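Local coordinates for uncharacterized protein HtdX (Mycobacterium tuberculosis, PDB 4OOB), which catalyses the reversible hydration of trans-2-enoyl-CoA thioesters to (3R)-3-hydroxyacyl-CoA, accepting a broad range of chain lengths with a preference for C8 to C12, at residues 47-55 with 86-94; 68-79 with 117-128. All blocks are in the same frame, centred on the assembly; numbering follows the deposited sequence.

Contact 1 of 2, residues 47-55 with 86-94; sequences LTFPSVMSL and AVGVRVRAE
Val91 is the residue of strand 86-94 on which helix 47-55 presses most heavily, its two methyls shared between Val52 and Leu55. The side chains of Val52 and Val91 cross at about a right angle, with Val52 CG2 4.0 Å from Val91 CG2. Leu55 comes in from the next turn: its CG stands anti to the backbone N (chi1 171°), which carries CD2 down onto the strand, 3.6 Å from Val91 CG1 and 3.7 Å from Arg92 CA. Leu55 CD2 also reaches Ala93 CB at 4.0 Å, so one branch of Leu55 spans three consecutive strand residues.

This close packing borders solvent, for Ala93 and Arg92 are exposed. The Arg92 side chain leaves the strand away from the helix; Arg92 NH1 forms a 2.8 Å salt bridge with Glu94 OE2. Toward the start of the segments, by contrast, the touch is lighter though the Thr48/Val89 pair is buried. Thr48 turns its methyl, not its hydroxyl, to the strand, and CG2 lies 4.0 Å from Val89 CG1; OG1 is hydrogen-bonded to the carbonyl of Pro44 within the helix. Leu47 and Val87 meet tip to tip, CD2 to CG2 at 3.9 Å. No hydrogen bond joins the two segments.

Val52 also packs on Leu107 and Thr109 of strand 102-113, while Ser51 touches Val14 of strand 12-18, so the helix rests on strands flanking 86-94 as well. The helix runs at 44° to the strand, its axis 8.3 Å away, as expected for the central helix of a hot dog fold lying against the concave face of its antiparallel sheet.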
loop_
_atom_site.group_PDB
_atom_site.type_symbol
_atom_site.label_atom_id
_atom_site.label_comp_id
_atom_site.label_asym_id
_atom_site.label_seq_id
_atom_site.Cartn_x
_atom_site.Cartn_y
_atom_site.Cartn_z
ATOM N N LEU A 47 2.754 -9.646 2.979
ATOM C CA LEU A 47 3.579 -10.810 3.219
ATOM C C LEU A 47 5.066 -10.464 3.440
ATOM O O LEU A 47 5.750 -11.093 4.265
ATOM C CB LEU A 47 3.452 -11.733 2.010
ATOM C CG LEU A 47 4.216 -13.067 1.991
ATOM C CD1 LEU A 47 3.636 -14.064 2.987
ATOM C CD2 LEU A 47 4.184 -13.616 0.572
ATOM N N THR A 48 5.570 -9.525 2.636
ATOM C CA THR A 48 6.992 -9.166 2.627
ATOM C C THR A 48 7.332 -8.070 3.605
ATOM O O THR A 48 8.494 -7.875 3.907
ATOM C CB THR A 48 7.494 -8.767 1.203
ATOM O OG1 THR A 48 6.817 -7.610 0.729
ATOM C CG2 THR A 48 7.303 -9.907 0.171
ATOM N N PHE A 49 6.343 -7.368 4.148
ATOM C CA PHE A 49 6.635 -6.111 4.849
ATOM C C PHE A 49 7.493 -6.251 6.094
ATOM O O PHE A 49 8.366 -5.426 6.393
ATOM C CB PHE A 49 5.362 -5.388 5.247
ATOM C CG PHE A 49 5.588 -3.930 5.585
ATOM C CD1 PHE A 49 6.161 -3.079 4.663
ATOM C CD2 PHE A 49 5.271 -3.432 6.823
ATOM C CE1 PHE A 49 6.373 -1.733 4.961
ATOM C CE2 PHE A 49 5.490 -2.112 7.138
ATOM C CZ PHE A 49 6.032 -1.257 6.213
ATOM N N PRO A 50 7.240 -7.296 6.851
ATOM C CA PRO A 50 8.148 -7.477 7.959
ATOM C C PRO A 50 9.607 -7.743 7.508
ATOM O O PRO A 50 10.512 -7.294 8.209
ATOM C CB PRO A 50 7.526 -8.660 8.714
ATOM C CG PRO A 50 6.037 -8.584 8.337
ATOM C CD PRO A 50 6.166 -8.305 6.858
ATOM N N SER A 51 9.838 -8.389 6.359
ATOM C CA SER A 51 11.202 -8.509 5.796
ATOM C C SER A 51 11.750 -7.162 5.301
ATOM O O SER A 51 12.935 -6.860 5.449
ATOM C CB SER A 51 11.253 -9.526 4.650
ATOM O OG SER A 51 10.671 -10.763 5.067
ATOM N N VAL A 52 10.861 -6.351 4.752
ATOM C CA VAL A 52 11.196 -4.980 4.367
ATOM C C VAL A 52 11.721 -4.101 5.532
ATOM O O VAL A 52 12.795 -3.509 5.437
ATOM C CB VAL A 52 9.987 -4.305 3.711
ATOM C CG1 VAL A 52 10.164 -2.797 3.671
ATOM C CG2 VAL A 52 9.775 -4.864 2.314
ATOM N N MET A 53 10.947 -4.015 6.609
ATOM C CA MET A 53 11.351 -3.304 7.830
ATOM C C MET A 53 12.500 -3.946 8.658
ATOM O O MET A 53 13.052 -3.294 9.548
ATOM C CB MET A 53 10.124 -3.148 8.719
ATOM C CG MET A 53 9.053 -2.212 8.140
ATOM S SD MET A 53 9.725 -0.550 8.031
ATOM C CE MET A 53 10.146 -0.463 6.322
ATOM N N SER A 54 12.841 -5.217 8.411
ATOM C CA SER A 54 13.984 -5.787 9.063
ATOM C C SER A 54 15.227 -5.258 8.351
ATOM O O SER A 54 16.311 -5.208 8.895
ATOM C CB SER A 54 13.908 -7.319 9.062
ATOM O OG SER A 54 14.489 -7.820 7.914
ATOM N N LEU A 55 15.064 -4.799 7.129
ATOM C CA LEU A 55 16.173 -4.175 6.459
ATOM C C LEU A 55 16.470 -2.802 7.061
ATOM O O LEU A 55 17.625 -2.387 7.149
ATOM C CB LEU A 55 15.880 -4.046 4.968
ATOM C CG LEU A 55 16.836 -3.215 4.105
ATOM C CD1 LEU A 55 18.282 -3.683 4.152
ATOM C CD2 LEU A 55 16.347 -3.227 2.666
ATOM N N ALA A 86 5.438 -21.288 -1.979
ATOM C CA ALA A 86 6.364 -20.687 -1.018
ATOM C C ALA A 86 7.163 -19.668 -1.855
ATOM O O ALA A 86 7.263 -19.856 -3.083
ATOM C CB ALA A 86 7.269 -21.758 -0.420
ATOM N N VAL A 87 7.700 -18.596 -1.249
ATOM C CA VAL A 87 8.356 -17.528 -2.056
ATOM C C VAL A 87 9.763 -17.124 -1.648
ATOM O O VAL A 87 10.087 -17.112 -0.473
ATOM C CB VAL A 87 7.499 -16.230 -2.142
ATOM C CG1 VAL A 87 6.213 -16.475 -2.878
ATOM C CG2 VAL A 87 7.245 -15.609 -0.790
ATOM N N GLY A 88 10.604 -16.804 -2.629
ATOM C CA GLY A 88 11.913 -16.200 -2.346
ATOM C C GLY A 88 11.669 -14.706 -2.233
ATOM O O GLY A 88 10.891 -14.145 -2.982
ATOM N N VAL A 89 12.313 -14.054 -1.289
ATOM C CA VAL A 89 12.151 -12.620 -1.110
ATOM C C VAL A 89 13.515 -11.950 -1.052
ATOM O O VAL A 89 14.392 -12.342 -0.309
ATOM C CB VAL A 89 11.363 -12.326 0.189
ATOM C CG1 VAL A 89 11.164 -10.842 0.401
ATOM C CG2 VAL A 89 10.018 -13.005 0.156
ATOM N N ARG A 90 13.685 -10.908 -1.838
ATOM C CA ARG A 90 14.846 -10.054 -1.714
ATOM C C ARG A 90 14.368 -8.611 -1.686
ATOM O O ARG A 90 13.576 -8.241 -2.518
ATOM C CB ARG A 90 15.810 -10.254 -2.888
ATOM C CG ARG A 90 17.177 -9.570 -2.703
ATOM C CD ARG A 90 17.969 -9.509 -4.017
ATOM N NE ARG A 90 17.283 -10.420 -4.917
ATOM C CZ ARG A 90 16.749 -10.133 -6.107
ATOM N NH1 ARG A 90 16.948 -8.934 -6.714
ATOM N NH2 ARG A 90 16.056 -11.122 -6.712
ATOM N N VAL A 91 14.911 -7.812 -0.770
ATOM C CA VAL A 91 14.536 -6.397 -0.591
ATOM C C VAL A 91 15.755 -5.501 -0.633
ATOM O O VAL A 91 16.800 -5.847 -0.072
ATOM C CB VAL A 91 13.951 -6.136 0.807
ATOM C CG1 VAL A 91 13.507 -4.676 0.942
ATOM C CG2 VAL A 91 12.817 -7.095 1.126
ATOM N N ARG A 92 15.640 -4.325 -1.232
ATOM C CA ARG A 92 16.668 -3.315 -1.011
ATOM C C ARG A 92 16.144 -1.898 -0.954
ATOM O O ARG A 92 15.049 -1.593 -1.464
ATOM C CB ARG A 92 17.824 -3.473 -2.000
ATOM C CG ARG A 92 17.464 -3.225 -3.446
ATOM C CD ARG A 92 17.988 -1.899 -3.992
ATOM N NE ARG A 92 18.981 -2.134 -5.026
ATOM C CZ ARG A 92 19.852 -1.252 -5.520
ATOM N NH1 ARG A 92 19.914 0.015 -5.108
ATOM N NH2 ARG A 92 20.685 -1.680 -6.461
ATOM N N ALA A 93 16.944 -1.067 -0.286
ATOM C CA ALA A 93 16.684 0.327 -0.011
ATOM C C ALA A 93 17.600 1.229 -0.796
ATOM O O ALA A 93 18.781 1.015 -0.828
ATOM C CB ALA A 93 16.887 0.604 1.471
ATOM N N GLU A 94 17.078 2.293 -1.371
ATOM C CA GLU A 94 17.859 3.082 -2.290
ATOM C C GLU A 94 17.157 4.409 -2.507
ATOM O O GLU A 94 15.983 4.587 -2.137
ATOM C CB GLU A 94 18.006 2.297 -3.623
ATOM C CG GLU A 94 16.965 2.632 -4.708
ATOM C CD GLU A 94 16.826 1.584 -5.853
ATOM O OE1 GLU A 94 16.285 1.909 -6.935
ATOM O OE2 GLU A 94 17.203 0.413 -5.655
#

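Contact 2 of 2, residues 68-79 with 117-128; sequences AIHTENHITQYR and VAWHQVTTFLHQ
Ile75 has CG1 anti to its carbonyl carbon (chi1 -80°) and Trp119 has CG anti to its backbone N (chi1 -172°), and together these torsions lay the isoleucine against the indole. Ile75 CG2 lies 3.5 Å from Trp119 NE1, and Ile75 CG1 is 3.6 Å from Trp119 CZ2. Gln77 OE1 approaches the indole edge in plane, 3.7 Å from Trp119 CD1, while Trp119 NE1 is hydrogen-bonded to the carbonyl of Leu41. At the other end of the same sheet face, the rings of His70 and Phe125 meet obliquely with centroids 4.6 Å apart and planes at 35°.

The backbones pair antiparallel. His74 and Val122 bond reciprocally, as do Thr76 with His120 and Ile69 with Leu126. Between the Ile69/Leu126 and His74/Val122 pairs lies a classic beta bulge: Thr71 and Glu72 both face Thr124, with Thr71 N giving a 3.0 Å bond to Thr124 O and Thr124 N one to Glu72 O. Past the last pair, Ala118 O takes bonds from both Tyr78 N and Arg79 N.

On the reverse face, His74 NE2 donates a nearly straight 3.0 Å bond to Glu72 OE2, which lies close to the imidazole plane; the carboxylate is met on its anti side, well out of its own plane. Ser215 bonds the other imidazole nitrogen and Arg217 forms a salt bridge with Glu72, so both polar groups are tied to strand 212-218.

Trp119, Gln121, Thr123 and Phe125 lie against helix 43-57. Long curved antiparallel strands with one face wrapped on a helix are the hallmark of the hot dog fold of MaoC-like dehydratases.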
loop_
_atom_site.group_PDB
_atom_site.type_symbol
_atom_site.label_atom_id
_atom_site.label_comp_id
_atom_site.label_asym_id
_atom_site.label_seq_id
_atom_site.Cartn_x
_atom_site.Cartn_y
_atom_site.Cartn_z
ATOM N N ALA A 68 5.837 7.766 9.526
ATOM C CA ALA A 68 6.122 7.535 8.092
ATOM C C ALA A 68 4.863 7.635 7.280
ATOM O O ALA A 68 3.790 7.245 7.725
ATOM C CB ALA A 68 6.678 6.164 7.849
ATOM N N ILE A 69 5.006 8.108 6.068
ATOM C CA ILE A 69 3.854 8.294 5.210
ATOM C C ILE A 69 4.183 7.575 3.919
ATOM O O ILE A 69 5.231 7.813 3.347
ATOM C CB ILE A 69 3.623 9.789 4.946
ATOM C CG1 ILE A 69 3.386 10.528 6.275
ATOM C CG2 ILE A 69 2.473 9.998 3.935
ATOM C CD1 ILE A 69 3.269 12.063 6.114
ATOM N N HIS A 70 3.285 6.686 3.500
ATOM C CA HIS A 70 3.428 5.994 2.244
ATOM C C HIS A 70 3.008 6.977 1.098
ATOM O O HIS A 70 1.861 7.421 1.003
ATOM C CB HIS A 70 2.575 4.712 2.286
ATOM C CG HIS A 70 2.909 3.738 1.226
ATOM N ND1 HIS A 70 2.366 2.473 1.168
ATOM C CD2 HIS A 70 3.738 3.834 0.172
ATOM C CE1 HIS A 70 2.840 1.838 0.117
ATOM N NE2 HIS A 70 3.654 2.654 -0.516
ATOM N N THR A 71 3.933 7.277 0.197
ATOM C CA THR A 71 3.635 8.239 -0.848
ATOM C C THR A 71 3.329 7.579 -2.193
ATOM O O THR A 71 2.492 8.092 -2.897
ATOM C CB THR A 71 4.784 9.231 -1.026
ATOM O OG1 THR A 71 5.980 8.496 -1.147
ATOM C CG2 THR A 71 4.931 10.193 0.237
ATOM N N GLU A 72 3.965 6.440 -2.505
ATOM C CA GLU A 72 3.877 5.797 -3.805
ATOM C C GLU A 72 4.148 4.318 -3.738
ATOM O O GLU A 72 4.941 3.831 -2.908
ATOM C CB GLU A 72 4.866 6.411 -4.792
ATOM C CG GLU A 72 4.180 7.298 -5.807
ATOM C CD GLU A 72 5.105 7.981 -6.778
ATOM O OE1 GLU A 72 4.989 9.224 -6.866
ATOM O OE2 GLU A 72 5.902 7.298 -7.465
ATOM N N ASN A 73 3.499 3.599 -4.645
ATOM C CA ASN A 73 3.670 2.173 -4.734
ATOM C C ASN A 73 3.485 1.691 -6.142
ATOM O O ASN A 73 2.445 1.987 -6.752
ATOM C CB ASN A 73 2.668 1.449 -3.844
ATOM C CG ASN A 73 3.229 0.143 -3.324
ATOM O OD1 ASN A 73 2.847 -0.963 -3.761
ATOM N ND2 ASN A 73 4.157 0.255 -2.421
ATOM N N HIS A 74 4.464 0.942 -6.645
ATOM C CA HIS A 74 4.399 0.411 -8.001
ATOM C C HIS A 74 4.620 -1.079 -7.924
ATOM O O HIS A 74 5.683 -1.552 -7.455
ATOM C CB HIS A 74 5.440 1.047 -8.930
ATOM C CG HIS A 74 5.310 2.522 -9.024
ATOM N ND1 HIS A 74 4.436 3.136 -9.894
ATOM C CD2 HIS A 74 5.897 3.509 -8.311
ATOM C CE1 HIS A 74 4.518 4.444 -9.735
ATOM N NE2 HIS A 74 5.381 4.692 -8.765
ATOM N N ILE A 75 3.594 -1.819 -8.336
ATOM C CA ILE A 75 3.652 -3.286 -8.273
ATOM C C ILE A 75 3.648 -3.745 -9.709
ATOM O O ILE A 75 2.814 -3.301 -10.496
ATOM C CB ILE A 75 2.431 -3.858 -7.534
ATOM C CG1 ILE A 75 2.638 -3.728 -6.029
ATOM C CG2 ILE A 75 2.163 -5.318 -7.915
ATOM C CD1 ILE A 75 1.328 -3.812 -5.233
ATOM N N THR A 76 4.592 -4.597 -10.062
ATOM C CA THR A 76 4.533 -5.258 -11.364
ATOM C C THR A 76 4.397 -6.763 -11.147
ATOM O O THR A 76 5.333 -7.390 -10.683
ATOM C CB THR A 76 5.777 -4.940 -12.218
ATOM O OG1 THR A 76 5.890 -3.510 -12.372
ATOM C CG2 THR A 76 5.663 -5.555 -13.584
ATOM N N GLN A 77 3.220 -7.331 -11.465
ATOM C CA GLN A 77 3.017 -8.758 -11.338
ATOM C C GLN A 77 3.259 -9.451 -12.663
ATOM O O GLN A 77 2.476 -9.257 -13.562
ATOM C CB GLN A 77 1.584 -9.055 -10.840
ATOM C CG GLN A 77 1.292 -10.536 -10.632
ATOM C CD GLN A 77 -0.045 -10.750 -9.947
ATOM O OE1 GLN A 77 -0.182 -10.678 -8.723
ATOM N NE2 GLN A 77 -1.035 -10.984 -10.744
ATOM N N TYR A 78 4.294 -10.302 -12.766
ATOM C CA TYR A 78 4.613 -11.049 -14.006
ATOM C C TYR A 78 3.763 -12.289 -14.094
ATOM O O TYR A 78 3.378 -12.698 -15.166
ATOM C CB TYR A 78 6.118 -11.405 -14.079
ATOM C CG TYR A 78 6.980 -10.151 -14.090
ATOM C CD1 TYR A 78 7.133 -9.395 -15.251
ATOM C CD2 TYR A 78 7.596 -9.702 -12.934
ATOM C CE1 TYR A 78 7.898 -8.219 -15.274
ATOM C CE2 TYR A 78 8.354 -8.527 -12.915
ATOM C CZ TYR A 78 8.504 -7.776 -14.091
ATOM O OH TYR A 78 9.227 -6.610 -14.068
ATOM N N ARG A 79 3.505 -12.917 -12.957
ATOM C CA ARG A 79 2.519 -13.953 -12.893
ATOM C C ARG A 79 1.972 -14.073 -11.495
ATOM O O ARG A 79 2.673 -13.828 -10.545
ATOM C CB ARG A 79 3.093 -15.301 -13.351
ATOM C CG ARG A 79 4.340 -15.787 -12.620
ATOM C CD ARG A 79 4.313 -17.310 -12.358
ATOM N NE ARG A 79 3.818 -17.572 -10.992
ATOM C CZ ARG A 79 3.668 -18.764 -10.412
ATOM N NH1 ARG A 79 3.960 -19.893 -11.046
ATOM N NH2 ARG A 79 3.208 -18.818 -9.168
ATOM N N VAL A 117 11.088 -14.346 -11.149
ATOM C CA VAL A 117 10.417 -13.262 -10.428
ATOM C C VAL A 117 8.944 -13.179 -10.851
ATOM O O VAL A 117 8.624 -12.852 -11.990
ATOM C CB VAL A 117 11.110 -11.879 -10.612
ATOM C CG1 VAL A 117 10.360 -10.794 -9.869
ATOM C CG2 VAL A 117 12.541 -11.921 -10.092
ATOM N N ALA A 118 8.053 -13.435 -9.910
ATOM C CA ALA A 118 6.634 -13.365 -10.172
ATOM C C ALA A 118 6.089 -11.990 -9.907
ATOM O O ALA A 118 5.153 -11.579 -10.562
ATOM C CB ALA A 118 5.904 -14.373 -9.339
ATOM N N TRP A 119 6.697 -11.259 -8.977
ATOM C CA TRP A 119 6.073 -10.048 -8.438
ATOM C C TRP A 119 7.164 -9.105 -7.911
ATOM O O TRP A 119 8.040 -9.510 -7.143
ATOM C CB TRP A 119 5.075 -10.473 -7.342
ATOM C CG TRP A 119 4.107 -9.434 -6.706
ATOM C CD1 TRP A 119 2.762 -9.268 -6.987
ATOM C CD2 TRP A 119 4.401 -8.519 -5.646
ATOM N NE1 TRP A 119 2.199 -8.302 -6.158
ATOM C CE2 TRP A 119 3.179 -7.824 -5.329
ATOM C CE3 TRP A 119 5.550 -8.224 -4.934
ATOM C CZ2 TRP A 119 3.108 -6.854 -4.354
ATOM C CZ3 TRP A 119 5.493 -7.267 -3.963
ATOM C CH2 TRP A 119 4.269 -6.573 -3.670
ATOM N N HIS A 120 7.088 -7.860 -8.348
ATOM C CA HIS A 120 8.087 -6.849 -8.083
ATOM C C HIS A 120 7.415 -5.595 -7.525
ATOM O O HIS A 120 6.388 -5.155 -8.047
ATOM C CB HIS A 120 8.806 -6.512 -9.417
ATOM C CG HIS A 120 9.855 -5.457 -9.291
ATOM N ND1 HIS A 120 11.178 -5.736 -8.991
ATOM C CD2 HIS A 120 9.782 -4.123 -9.446
ATOM C CE1 HIS A 120 11.857 -4.604 -8.930
ATOM N NE2 HIS A 120 11.028 -3.613 -9.198
ATOM N N GLN A 121 8.030 -4.966 -6.536
ATOM C CA GLN A 121 7.478 -3.745 -5.977
ATOM C C GLN A 121 8.505 -2.636 -5.633
ATOM O O GLN A 121 9.558 -2.911 -5.120
ATOM C CB GLN A 121 6.687 -4.098 -4.752
ATOM C CG GLN A 121 6.195 -2.928 -3.945
ATOM C CD GLN A 121 5.402 -3.417 -2.754
ATOM O OE1 GLN A 121 4.192 -3.341 -2.774
ATOM N NE2 GLN A 121 6.076 -3.983 -1.743
ATOM N N VAL A 122 8.120 -1.389 -5.935
ATOM C CA VAL A 122 8.773 -0.178 -5.479
ATOM C C VAL A 122 7.762 0.595 -4.588
ATOM O O VAL A 122 6.664 1.001 -5.009
ATOM C CB VAL A 122 9.274 0.721 -6.617
ATOM C CG1 VAL A 122 10.195 1.811 -6.066
ATOM C CG2 VAL A 122 10.030 -0.084 -7.715
ATOM N N THR A 123 8.151 0.710 -3.328
ATOM C CA THR A 123 7.386 1.334 -2.322
ATOM C C THR A 123 8.235 2.520 -1.907
ATOM O O THR A 123 9.421 2.365 -1.589
ATOM C CB THR A 123 7.275 0.418 -1.084
ATOM O OG1 THR A 123 6.446 -0.709 -1.398
ATOM C CG2 THR A 123 6.748 1.202 0.160
ATOM N N THR A 124 7.616 3.672 -1.834
ATOM C CA THR A 124 8.296 4.828 -1.403
ATOM C C THR A 124 7.623 5.307 -0.143
ATOM O O THR A 124 6.436 5.611 -0.133
ATOM C CB THR A 124 8.242 5.873 -2.533
ATOM O OG1 THR A 124 8.963 5.344 -3.637
ATOM C CG2 THR A 124 8.891 7.135 -2.159
ATOM N N PHE A 125 8.408 5.363 0.915
ATOM C CA PHE A 125 8.009 5.965 2.170
ATOM C C PHE A 125 8.704 7.321 2.379
ATOM O O PHE A 125 9.871 7.511 1.994
ATOM C CB PHE A 125 8.315 5.014 3.341
ATOM C CG PHE A 125 7.237 4.018 3.600
ATOM C CD1 PHE A 125 6.022 4.422 4.115
ATOM C CD2 PHE A 125 7.435 2.678 3.368
ATOM C CE1 PHE A 125 5.015 3.500 4.378
ATOM C CE2 PHE A 125 6.425 1.762 3.600
ATOM C CZ PHE A 125 5.210 2.172 4.081
ATOM N N LEU A 126 7.926 8.259 2.915
ATOM C CA LEU A 126 8.385 9.569 3.411
ATOM C C LEU A 126 8.536 9.448 4.928
ATOM O O LEU A 126 7.551 9.161 5.667
ATOM C CB LEU A 126 7.377 10.698 3.091
ATOM C CG LEU A 126 7.737 12.120 3.599
ATOM C CD1 LEU A 126 8.884 12.735 2.816
ATOM C CD2 LEU A 126 6.555 13.050 3.560
ATOM N N HIS A 127 9.777 9.571 5.375
ATOM C CA HIS A 127 10.073 9.641 6.788
ATOM C C HIS A 127 10.147 11.084 7.230
ATOM O O HIS A 127 11.094 11.799 6.923
ATOM C CB HIS A 127 11.360 8.910 7.063
ATOM C CG HIS A 127 11.271 7.450 6.745
ATOM N ND1 HIS A 127 10.503 6.575 7.488
ATOM C CD2 HIS A 127 11.847 6.709 5.774
ATOM C CE1 HIS A 127 10.614 5.361 6.989
ATOM N NE2 HIS A 127 11.417 5.416 5.946
ATOM N N GLN A 128 9.148 11.512 7.966
ATOM C CA GLN A 128 9.041 12.918 8.297
ATOM C C GLN A 128 10.229 13.431 9.108
ATOM O O GLN A 128 10.786 12.734 10.010
ATOM C CB GLN A 128 7.760 13.211 9.072
ATOM C CG GLN A 128 6.491 12.557 8.577
ATOM C CD GLN A 128 5.238 13.236 9.120
ATOM O OE1 GLN A 128 4.302 12.580 9.622
ATOM N NE2 GLN A 128 5.236 14.542 9.074
#

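Overall arrangement
Both contacts involve one antiparallel sheet; helix 43-57 is a partner in contact 1 and covers one face of contact 2. Contact 1, near one margin of the sheet and about 14 Å from the chain centre, is mostly buried with an exposed end at Arg92 and Ala93. It has no hydrogen bond across it and rests mainly on aliphatic side chains, burying 352 Å². Contact 2, about 7 Å from the centre, buries 1127 Å² through a ladder of backbone hydrogen bonds, with one face in the core and a mixed, partly exposed face behind. The two meet where Phe49 CE1 lies 3.8 Å from Phe125 CE2. Their segments alternate along the chain, strand 69-77 following helix 43-57 and preceding strand 86-99.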